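Local coordinates for virulence protein STM3117 (PDB 3HUH), which promotes the replication of Salmonella Typhimurium inside host macrophages, and may take part in the biosynthesis and modification of cell-wall peptidoglycan, at residues Pro84-Thr95 against Asp134-Tyr143; Ile104-Pro115 against Ile125-Pro133. One frame throughout, in Å; residues are numbered along the deposited sequence.

Contact 1: Pro84-Thr95 against Asp134-Tyr143; sequences PGSADLCFITST and DGNLIEISQY
Leu89, Phe91 and Thr93 donate their N-H groups to the carbonyls of Leu137, Glu139 and Ser141, whose own N-H groups bond Ala87 O, Leu89 O and Phe91 O; these six bonds join strands 88-93 and 137-142 in parallel, the first and last strands of a βαβββ module of the glyoxalase (VOC) superfamily. Leu137 N to Ala87 O (2.9 Å) is bent to 150°, Glu139 N to Leu89 O nearly straight at 173°, and Phe91 N to Glu139 O, at 2.7 Å, is the shortest. Beyond Thr93 N, a water accepts a hydrogen bond from Tyr143 N and donates one to Thr93 O (2.9 Å). With SG anti to the backbone N (chi1 175°), Cys90 lays its sulfur 3.4 Å from Ser141 OG and against the extended chain of Glu139. Ser127 OG is the partner of both Glu139 OE2 and Ser141 OG. Asp88 lies alongside Leu137, its OD1 3.6 Å from CD2. On the opposite face from Cys90 and Glu139, Ile138 CG2 meets the Phe91 ring edge in plane, 3.8 Å from CD2. Thr93 OG1 receives Thr95 N in an ST turn and also bonds Ile20 O of the second subunit. Strand 137-142 has strand 123-131 as its antiparallel neighbour, whereas residues 89-93 pair antiparallel with a strand of the second subunit, carrying the sheet across the dimer; Val100 of helix 97-106 packs on Thr93 and Ile140.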
loop_
_atom_site.group_PDB
_atom_site.type_symbol
_atom_site.label_atom_id
_atom_site.label_comp_id
_atom_site.label_asym_id
_atom_site.label_seq_id
_atom_site.Cartn_x
_atom_site.Cartn_y
_atom_site.Cartn_z
ATOM N N PRO A 84 1.868 13.877 -0.438
ATOM C CA PRO A 84 2.273 13.485 0.917
ATOM C C PRO A 84 1.021 13.467 1.797
ATOM O O PRO A 84 0.161 14.342 1.669
ATOM C CB PRO A 84 3.235 14.600 1.325
ATOM C CG PRO A 84 3.861 14.994 0.015
ATOM C CD PRO A 84 2.653 15.033 -0.909
ATOM N N GLY A 85 0.911 12.466 2.668
ATOM C CA GLY A 85 -0.239 12.372 3.555
ATOM C C GLY A 85 -1.499 11.766 2.956
ATOM O O GLY A 85 -2.567 11.827 3.566
ATOM N N SER A 86 -1.382 11.169 1.774
ATOM C CA SER A 86 -2.527 10.564 1.101
ATOM C C SER A 86 -2.662 9.059 1.340
ATOM O O SER A 86 -3.616 8.435 0.864
ATOM C CB SER A 86 -2.444 10.825 -0.409
ATOM O OG SER A 86 -1.313 10.195 -0.988
ATOM N N ALA A 87 -1.716 8.476 2.072
ATOM C CA ALA A 87 -1.759 7.045 2.347
ATOM C C ALA A 87 -2.554 6.697 3.600
ATOM O O ALA A 87 -2.567 7.451 4.579
ATOM C CB ALA A 87 -0.342 6.486 2.460
ATOM N N ASP A 88 -3.198 5.536 3.546
ATOM C CA ASP A 88 -4.024 4.996 4.625
ATOM C C ASP A 88 -3.674 3.509 4.580
ATOM O O ASP A 88 -4.218 2.764 3.764
ATOM C CB ASP A 88 -5.499 5.224 4.281
ATOM C CG ASP A 88 -6.428 4.872 5.417
ATOM O OD1 ASP A 88 -6.061 4.014 6.252
ATOM O OD2 ASP A 88 -7.538 5.443 5.458
ATOM N N LEU A 89 -2.756 3.098 5.452
ATOM C CA LEU A 89 -2.228 1.735 5.471
ATOM C C LEU A 89 -2.406 0.990 6.780
ATOM O O LEU A 89 -2.322 1.577 7.854
ATOM C CB LEU A 89 -0.726 1.778 5.175
ATOM C CG LEU A 89 -0.218 2.751 4.109
ATOM C CD1 LEU A 89 1.300 2.752 4.110
ATOM C CD2 LEU A 89 -0.759 2.353 2.741
ATOM N N CYS A 90 -2.612 -0.317 6.685
ATOM C CA CYS A 90 -2.760 -1.145 7.872
ATOM C C CYS A 90 -1.659 -2.193 7.913
ATOM O O CYS A 90 -1.460 -2.941 6.954
ATOM C CB CYS A 90 -4.118 -1.845 7.889
ATOM S SG CYS A 90 -4.286 -3.008 9.273
ATOM N N PHE A 91 -0.947 -2.236 9.034
ATOM C CA PHE A 91 0.142 -3.187 9.230
ATOM C C PHE A 91 -0.236 -4.164 10.333
ATOM O O PHE A 91 -0.776 -3.758 11.365
ATOM C CB PHE A 91 1.415 -2.450 9.646
ATOM C CG PHE A 91 1.970 -1.549 8.585
ATOM C CD1 PHE A 91 2.653 -2.076 7.495
ATOM C CD2 PHE A 91 1.794 -0.173 8.666
ATOM C CE1 PHE A 91 3.154 -1.241 6.499
ATOM C CE2 PHE A 91 2.289 0.671 7.677
ATOM C CZ PHE A 91 2.970 0.139 6.591
ATOM N N ILE A 92 0.036 -5.446 10.118
ATOM C CA ILE A 92 -0.262 -6.441 11.139
ATOM C C ILE A 92 0.956 -6.627 12.026
ATOM O O ILE A 92 2.090 -6.740 11.541
ATOM C CB ILE A 92 -0.612 -7.820 10.536
ATOM C CG1 ILE A 92 -1.852 -7.706 9.651
ATOM C CG2 ILE A 92 -0.829 -8.836 11.659
ATOM C CD1 ILE A 92 -3.080 -7.160 10.358
ATOM N N THR A 93 0.718 -6.655 13.330
ATOM C CA THR A 93 1.788 -6.852 14.292
ATOM C C THR A 93 1.562 -8.168 15.027
ATOM O O THR A 93 0.425 -8.619 15.162
ATOM C CB THR A 93 1.840 -5.716 15.336
ATOM O OG1 THR A 93 2.940 -5.942 16.227
ATOM C CG2 THR A 93 0.551 -5.669 16.150
ATOM N N SER A 94 2.654 -8.780 15.483
ATOM C CA SER A 94 2.585 -10.029 16.233
ATOM C C SER A 94 2.764 -9.699 17.715
ATOM O O SER A 94 2.707 -10.574 18.583
ATOM C CB SER A 94 3.675 -11.003 15.764
ATOM O OG SER A 94 4.954 -10.398 15.759
ATOM N N THR A 95 2.981 -8.419 17.992
ATOM C CA THR A 95 3.154 -7.933 19.356
ATOM C C THR A 95 1.760 -7.715 19.949
ATOM O O THR A 95 0.863 -7.234 19.259
ATOM C CB THR A 95 3.925 -6.593 19.347
ATOM O OG1 THR A 95 5.218 -6.792 18.760
ATOM C CG2 THR A 95 4.090 -6.043 20.759
ATOM N N ASP A 134 4.072 12.943 7.559
ATOM C CA ASP A 134 3.366 13.629 6.483
ATOM C C ASP A 134 1.852 13.595 6.626
ATOM O O ASP A 134 1.139 14.171 5.813
ATOM C CB ASP A 134 3.785 13.041 5.133
ATOM C CG ASP A 134 5.229 13.361 4.783
ATOM O OD1 ASP A 134 5.476 14.411 4.148
ATOM O OD2 ASP A 134 6.123 12.573 5.163
ATOM N N GLY A 135 1.359 12.924 7.662
ATOM C CA GLY A 135 -0.076 12.862 7.864
ATOM C C GLY A 135 -0.730 11.585 7.365
ATOM O O GLY A 135 -1.953 11.444 7.439
ATOM N N ASN A 136 0.067 10.659 6.839
ATOM C CA ASN A 136 -0.488 9.396 6.373
ATOM C C ASN A 136 -1.096 8.699 7.586
ATOM O O ASN A 136 -0.562 8.788 8.700
ATOM C CB ASN A 136 0.604 8.501 5.777
ATOM C CG ASN A 136 1.233 9.092 4.524
ATOM O OD1 ASN A 136 2.457 9.135 4.393
ATOM N ND2 ASN A 136 0.402 9.538 3.598
ATOM N N LEU A 137 -2.218 8.020 7.380
ATOM C CA LEU A 137 -2.858 7.305 8.476
ATOM C C LEU A 137 -2.257 5.907 8.546
ATOM O O LEU A 137 -2.244 5.174 7.549
ATOM C CB LEU A 137 -4.367 7.212 8.255
ATOM C CG LEU A 137 -5.152 6.543 9.390
ATOM C CD1 LEU A 137 -5.066 7.391 10.660
ATOM C CD2 LEU A 137 -6.595 6.361 8.963
ATOM N N ILE A 138 -1.748 5.552 9.719
ATOM C CA ILE A 138 -1.146 4.243 9.918
ATOM C C ILE A 138 -1.959 3.471 10.948
ATOM O O ILE A 138 -2.082 3.884 12.099
ATOM C CB ILE A 138 0.310 4.365 10.408
ATOM C CG1 ILE A 138 1.120 5.225 9.428
ATOM C CG2 ILE A 138 0.921 2.980 10.563
ATOM C CD1 ILE A 138 1.130 4.718 7.994
ATOM N N GLU A 139 -2.519 2.353 10.504
ATOM C CA GLU A 139 -3.334 1.487 11.339
ATOM C C GLU A 139 -2.465 0.286 11.701
ATOM O O GLU A 139 -2.037 -0.457 10.821
ATOM C CB GLU A 139 -4.574 1.039 10.545
ATOM C CG GLU A 139 -5.584 0.187 11.316
ATOM C CD GLU A 139 -6.752 -0.288 10.451
ATOM O OE1 GLU A 139 -6.861 0.158 9.287
ATOM O OE2 GLU A 139 -7.569 -1.108 10.934
ATOM N N ILE A 140 -2.174 0.118 12.987
ATOM C CA ILE A 140 -1.368 -1.015 13.445
ATOM C C ILE A 140 -2.352 -1.974 14.105
ATOM O O ILE A 140 -3.051 -1.605 15.056
ATOM C CB ILE A 140 -0.282 -0.570 14.440
ATOM C CG1 ILE A 140 0.629 0.462 13.769
ATOM C CG2 ILE A 140 0.548 -1.767 14.869
ATOM C CD1 ILE A 140 1.562 1.186 14.709
ATOM N N SER A 141 -2.402 -3.207 13.610
ATOM C CA SER A 141 -3.382 -4.161 14.112
ATOM C C SER A 141 -2.902 -5.574 14.420
ATOM O O SER A 141 -1.932 -6.058 13.849
ATOM C CB SER A 141 -4.525 -4.251 13.096
ATOM O OG SER A 141 -4.855 -2.966 12.592
ATOM N N GLN A 142 -3.610 -6.231 15.333
ATOM C CA GLN A 142 -3.312 -7.608 15.698
ATOM C C GLN A 142 -4.587 -8.410 15.476
ATOM O O GLN A 142 -5.677 -7.969 15.859
ATOM C CB GLN A 142 -2.898 -7.711 17.169
ATOM C CG GLN A 142 -2.753 -9.147 17.651
ATOM C CD GLN A 142 -2.387 -9.236 19.116
ATOM O OE1 GLN A 142 -2.885 -8.468 19.940
ATOM N NE2 GLN A 142 -1.522 -10.186 19.452
ATOM N N TYR A 143 -4.465 -9.574 14.848
ATOM C CA TYR A 143 -5.637 -10.406 14.610
ATOM C C TYR A 143 -6.141 -11.012 15.913
ATOM O O TYR A 143 -5.289 -11.400 16.741
ATOM C CB TYR A 143 -5.317 -11.527 13.615
ATOM C CG TYR A 143 -5.625 -11.158 12.184
ATOM C CD1 TYR A 143 -4.669 -10.549 11.374
ATOM C CD2 TYR A 143 -6.899 -11.367 11.657
ATOM C CE1 TYR A 143 -4.980 -10.151 10.071
ATOM C CE2 TYR A 143 -7.220 -10.975 10.363
ATOM C CZ TYR A 143 -6.255 -10.366 9.579
ATOM O OH TYR A 143 -6.584 -9.975 8.307
HETATM O O HOH W 1 1.228 16.444 4.196
HETATM O O HOH W 2 -1.662 -10.449 14.463
#

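Contact 2: Ile104-Pro115 against Ile125-Pro133; sequences ILQAGISIVEGP and IMSIYIRDP
Ile128 turns CG1 anti to its own N (chi1 -172°) and then bends at chi2 (65°), which carries CD1 against Ile111 CG2 at 3.2 Å, a tight carbon pair with the two side chains crossing at about a right angle. In Ile130 it is CG2 that stands anti to the carbonyl carbon, and this methyl meets Ile104 CD1 tip to tip at 3.7 Å. Ile104 also slides past Ile128 CG2, and Ile109 CG2 joins the cluster beside Ile130. Two backbone bonds fasten the returning chain: Val112 N reaches Tyr129 O at a bent 141°, and Tyr129 N donates to Glu113 O at 2.9 Å, an oxygen that also lies in plane at the edge of the Tyr129 ring. A water links Ser110 O with Arg131 N. Val112 CG2 crosses the Arg131 chain, whose NH2 bonds Lys78 O of the second subunit. Gly108, with positive phi, closes helix 97-106 in a Schellman motif. This helix of the βαβββ module packs on strand 123-131, with Val101 also on Ile111 and Ile128, and the chain after it leads into strand 116-120; Phe40 of helix 34-43 packs on Ile130, and strand 137-142 pairs alongside, Ile138 with Ile130 and Ile140 with Ile128.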
loop_
_atom_site.group_PDB
_atom_site.type_symbol
_atom_site.label_atom_id
_atom_site.label_comp_id
_atom_site.label_asym_id
_atom_site.label_seq_id
_atom_site.Cartn_x
_atom_site.Cartn_y
_atom_site.Cartn_z
ATOM N N ILE A 104 3.600 3.084 21.767
ATOM C CA ILE A 104 3.287 4.316 21.050
ATOM C C ILE A 104 3.245 5.527 21.978
ATOM O O ILE A 104 3.800 6.577 21.663
ATOM C CB ILE A 104 1.928 4.196 20.312
ATOM C CG1 ILE A 104 2.077 3.248 19.117
ATOM C CG2 ILE A 104 1.430 5.577 19.876
ATOM C CD1 ILE A 104 0.785 2.959 18.395
ATOM N N LEU A 105 2.580 5.384 23.120
ATOM C CA LEU A 105 2.485 6.488 24.068
ATOM C C LEU A 105 3.851 6.839 24.648
ATOM O O LEU A 105 4.180 8.010 24.822
ATOM C CB LEU A 105 1.515 6.127 25.194
ATOM C CG LEU A 105 0.057 5.949 24.762
ATOM C CD1 LEU A 105 -0.743 5.400 25.925
ATOM C CD2 LEU A 105 -0.508 7.280 24.288
ATOM N N GLN A 106 4.653 5.820 24.938
ATOM C CA GLN A 106 5.980 6.045 25.491
ATOM C C GLN A 106 6.880 6.763 24.493
ATOM O O GLN A 106 7.826 7.446 24.881
ATOM C CB GLN A 106 6.607 4.716 25.913
ATOM C CG GLN A 106 5.975 4.128 27.162
ATOM C CD GLN A 106 6.624 2.829 27.590
ATOM O OE1 GLN A 106 7.850 2.705 27.587
ATOM N NE2 GLN A 106 5.805 1.856 27.974
ATOM N N ALA A 107 6.575 6.613 23.207
ATOM C CA ALA A 107 7.357 7.260 22.159
ATOM C C ALA A 107 6.862 8.685 21.920
ATOM O O ALA A 107 7.357 9.382 21.034
ATOM C CB ALA A 107 7.273 6.454 20.870
ATOM N N GLY A 108 5.881 9.112 22.711
ATOM C CA GLY A 108 5.343 10.454 22.568
ATOM C C GLY A 108 4.491 10.649 21.330
ATOM O O GLY A 108 4.321 11.769 20.849
ATOM N N ILE A 109 3.940 9.556 20.813
ATOM C CA ILE A 109 3.111 9.619 19.618
ATOM C C ILE A 109 1.640 9.672 20.005
ATOM O O ILE A 109 1.185 8.917 20.861
ATOM C CB ILE A 109 3.355 8.390 18.732
ATOM C CG1 ILE A 109 4.846 8.292 18.406
ATOM C CG2 ILE A 109 2.516 8.478 17.461
ATOM C CD1 ILE A 109 5.243 6.983 17.800
ATOM N N SER A 110 0.896 10.570 19.370
ATOM C CA SER A 110 -0.521 10.708 19.663
ATOM C C SER A 110 -1.343 9.612 18.995
ATOM O O SER A 110 -1.138 9.285 17.824
ATOM C CB SER A 110 -1.021 12.075 19.201
ATOM O OG SER A 110 -0.249 13.115 19.780
ATOM N N ILE A 111 -2.272 9.043 19.755
ATOM C CA ILE A 111 -3.148 8.001 19.244
ATOM C C ILE A 111 -4.390 8.646 18.639
ATOM O O ILE A 111 -5.192 9.262 19.347
ATOM C CB ILE A 111 -3.572 7.040 20.374
ATOM C CG1 ILE A 111 -2.350 6.247 20.849
ATOM C CG2 ILE A 111 -4.672 6.102 19.884
ATOM C CD1 ILE A 111 -2.637 5.255 21.953
ATOM N N VAL A 112 -4.546 8.515 17.324
ATOM C CA VAL A 112 -5.695 9.096 16.640
ATOM C C VAL A 112 -6.989 8.448 17.115
ATOM O O VAL A 112 -7.962 9.135 17.425
ATOM C CB VAL A 112 -5.580 8.930 15.111
ATOM C CG1 VAL A 112 -6.834 9.457 14.433
ATOM C CG2 VAL A 112 -4.350 9.669 14.607
ATOM N N GLU A 113 -6.985 7.121 17.173
ATOM C CA GLU A 113 -8.145 6.363 17.615
ATOM C C GLU A 113 -7.718 4.956 18.003
ATOM O O GLU A 113 -6.688 4.467 17.538
ATOM C CB GLU A 113 -9.190 6.289 16.497
ATOM C CG GLU A 113 -10.446 5.522 16.884
ATOM C CD GLU A 113 -11.527 5.588 15.824
ATOM O OE1 GLU A 113 -12.602 4.990 16.036
ATOM O OE2 GLU A 113 -11.303 6.238 14.783
ATOM N N GLY A 114 -8.504 4.313 18.861
ATOM C CA GLY A 114 -8.194 2.957 19.261
ATOM C C GLY A 114 -7.652 2.798 20.670
ATOM O O GLY A 114 -7.399 3.788 21.365
ATOM N N PRO A 115 -7.442 1.549 21.111
ATOM C CA PRO A 115 -7.697 0.340 20.320
ATOM C C PRO A 115 -9.181 0.091 20.052
ATOM O O PRO A 115 -10.022 0.231 20.944
ATOM C CB PRO A 115 -7.055 -0.760 21.160
ATOM C CG PRO A 115 -7.244 -0.258 22.560
ATOM C CD PRO A 115 -6.891 1.205 22.434
ATOM N N ILE A 125 -9.775 -7.747 13.657
ATOM C CA ILE A 125 -8.506 -7.264 14.186
ATOM C C ILE A 125 -8.754 -6.147 15.198
ATOM O O ILE A 125 -9.819 -5.527 15.199
ATOM C CB ILE A 125 -7.601 -6.693 13.055
ATOM C CG1 ILE A 125 -8.306 -5.518 12.366
ATOM C CG2 ILE A 125 -7.265 -7.787 12.046
ATOM C CD1 ILE A 125 -7.507 -4.905 11.204
ATOM N N MET A 126 -7.780 -5.911 16.072
ATOM C CA MET A 126 -7.873 -4.819 17.042
ATOM C C MET A 126 -6.883 -3.808 16.484
ATOM O O MET A 126 -5.710 -4.125 16.306
ATOM C CB MET A 126 -7.436 -5.256 18.441
ATOM C CG MET A 126 -7.693 -4.191 19.532
ATOM S SD MET A 126 -9.460 -3.757 19.775
ATOM C CE MET A 126 -10.169 -5.314 19.507
ATOM N N SER A 127 -7.356 -2.597 16.208
ATOM C CA SER A 127 -6.503 -1.578 15.606
ATOM C C SER A 127 -6.242 -0.331 16.429
ATOM O O SER A 127 -7.096 0.127 17.185
ATOM C CB SER A 127 -7.100 -1.121 14.274
ATOM O OG SER A 127 -7.268 -2.191 13.367
ATOM N N ILE A 128 -5.047 0.215 16.244
ATOM C CA ILE A 128 -4.643 1.452 16.887
ATOM C C ILE A 128 -4.200 2.316 15.705
ATOM O O ILE A 128 -3.543 1.822 14.787
ATOM C CB ILE A 128 -3.476 1.221 17.878
ATOM C CG1 ILE A 128 -3.218 2.499 18.681
ATOM C CG2 ILE A 128 -2.234 0.775 17.138
ATOM C CD1 ILE A 128 -4.377 2.887 19.584
ATOM N N TYR A 129 -4.586 3.589 15.703
ATOM C CA TYR A 129 -4.237 4.488 14.607
ATOM C C TYR A 129 -3.326 5.625 15.026
ATOM O O TYR A 129 -3.537 6.251 16.066
ATOM C CB TYR A 129 -5.491 5.130 14.009
ATOM C CG TYR A 129 -6.495 4.192 13.387
ATOM C CD1 TYR A 129 -6.554 4.026 12.002
ATOM C CD2 TYR A 129 -7.429 3.520 14.173
ATOM C CE1 TYR A 129 -7.529 3.223 11.414
ATOM C CE2 TYR A 129 -8.408 2.715 13.596
ATOM C CZ TYR A 129 -8.454 2.575 12.216
ATOM O OH TYR A 129 -9.442 1.814 11.638
ATOM N N ILE A 130 -2.315 5.889 14.206
ATOM C CA ILE A 130 -1.394 7.000 14.438
ATOM C C ILE A 130 -1.127 7.624 13.074
ATOM O O ILE A 130 -1.631 7.147 12.053
ATOM C CB ILE A 130 -0.045 6.548 15.065
ATOM C CG1 ILE A 130 0.644 5.513 14.168
ATOM C CG2 ILE A 130 -0.286 5.984 16.460
ATOM C CD1 ILE A 130 2.000 5.073 14.663
ATOM N N ARG A 131 -0.357 8.701 13.049
ATOM C CA ARG A 131 -0.034 9.348 11.789
ATOM C C ARG A 131 1.464 9.488 11.647
ATOM O O ARG A 131 2.173 9.681 12.638
ATOM C CB ARG A 131 -0.671 10.734 11.701
ATOM C CG ARG A 131 -2.168 10.698 11.489
ATOM C CD ARG A 131 -2.737 12.070 11.199
ATOM N NE ARG A 131 -4.195 12.022 11.197
ATOM C CZ ARG A 131 -4.931 11.458 10.246
ATOM N NH1 ARG A 131 -4.349 10.896 9.193
ATOM N NH2 ARG A 131 -6.253 11.435 10.361
ATOM N N ASP A 132 1.955 9.383 10.418
ATOM C CA ASP A 132 3.381 9.538 10.206
ATOM C C ASP A 132 3.674 11.028 10.019
ATOM O O ASP A 132 2.760 11.852 10.068
ATOM C CB ASP A 132 3.869 8.664 9.030
ATOM C CG ASP A 132 3.508 9.211 7.658
ATOM O OD1 ASP A 132 2.802 10.234 7.541
ATOM O OD2 ASP A 132 3.954 8.586 6.670
ATOM N N PRO A 133 4.946 11.399 9.822
ATOM C CA PRO A 133 5.306 12.813 9.651
ATOM C C PRO A 133 4.560 13.619 8.595
ATOM O O PRO A 133 4.420 14.843 8.726
ATOM C CB PRO A 133 6.801 12.748 9.375
ATOM C CG PRO A 133 7.229 11.598 10.213
ATOM C CD PRO A 133 6.160 10.567 9.899
HETATM O O HOH W 3 -0.275 10.443 15.523
#

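After a first sheet (strands 21-31, 48-52, 56-61 and 64-70) and helix 34-43, the chain enters strand 88-93, then helix 97-106, which ends within 104-115. Strands 116-120 and 123-131 follow, and contact 2 closes this short loop of nine residues. The chain then turns through 132-136 and returns as strand 137-142, so that contact 1 closes a wider loop of 38 residues enclosing contact 2. Ser127 of contact 2 joins the two, its OG 2.7 Å from both Ser141 OG and Glu139 OE2 in probable hydrogen bonds. Contact 1 completes the second four-stranded sheet; contact 2 holds the helix end and the chain after it on strand 123-131.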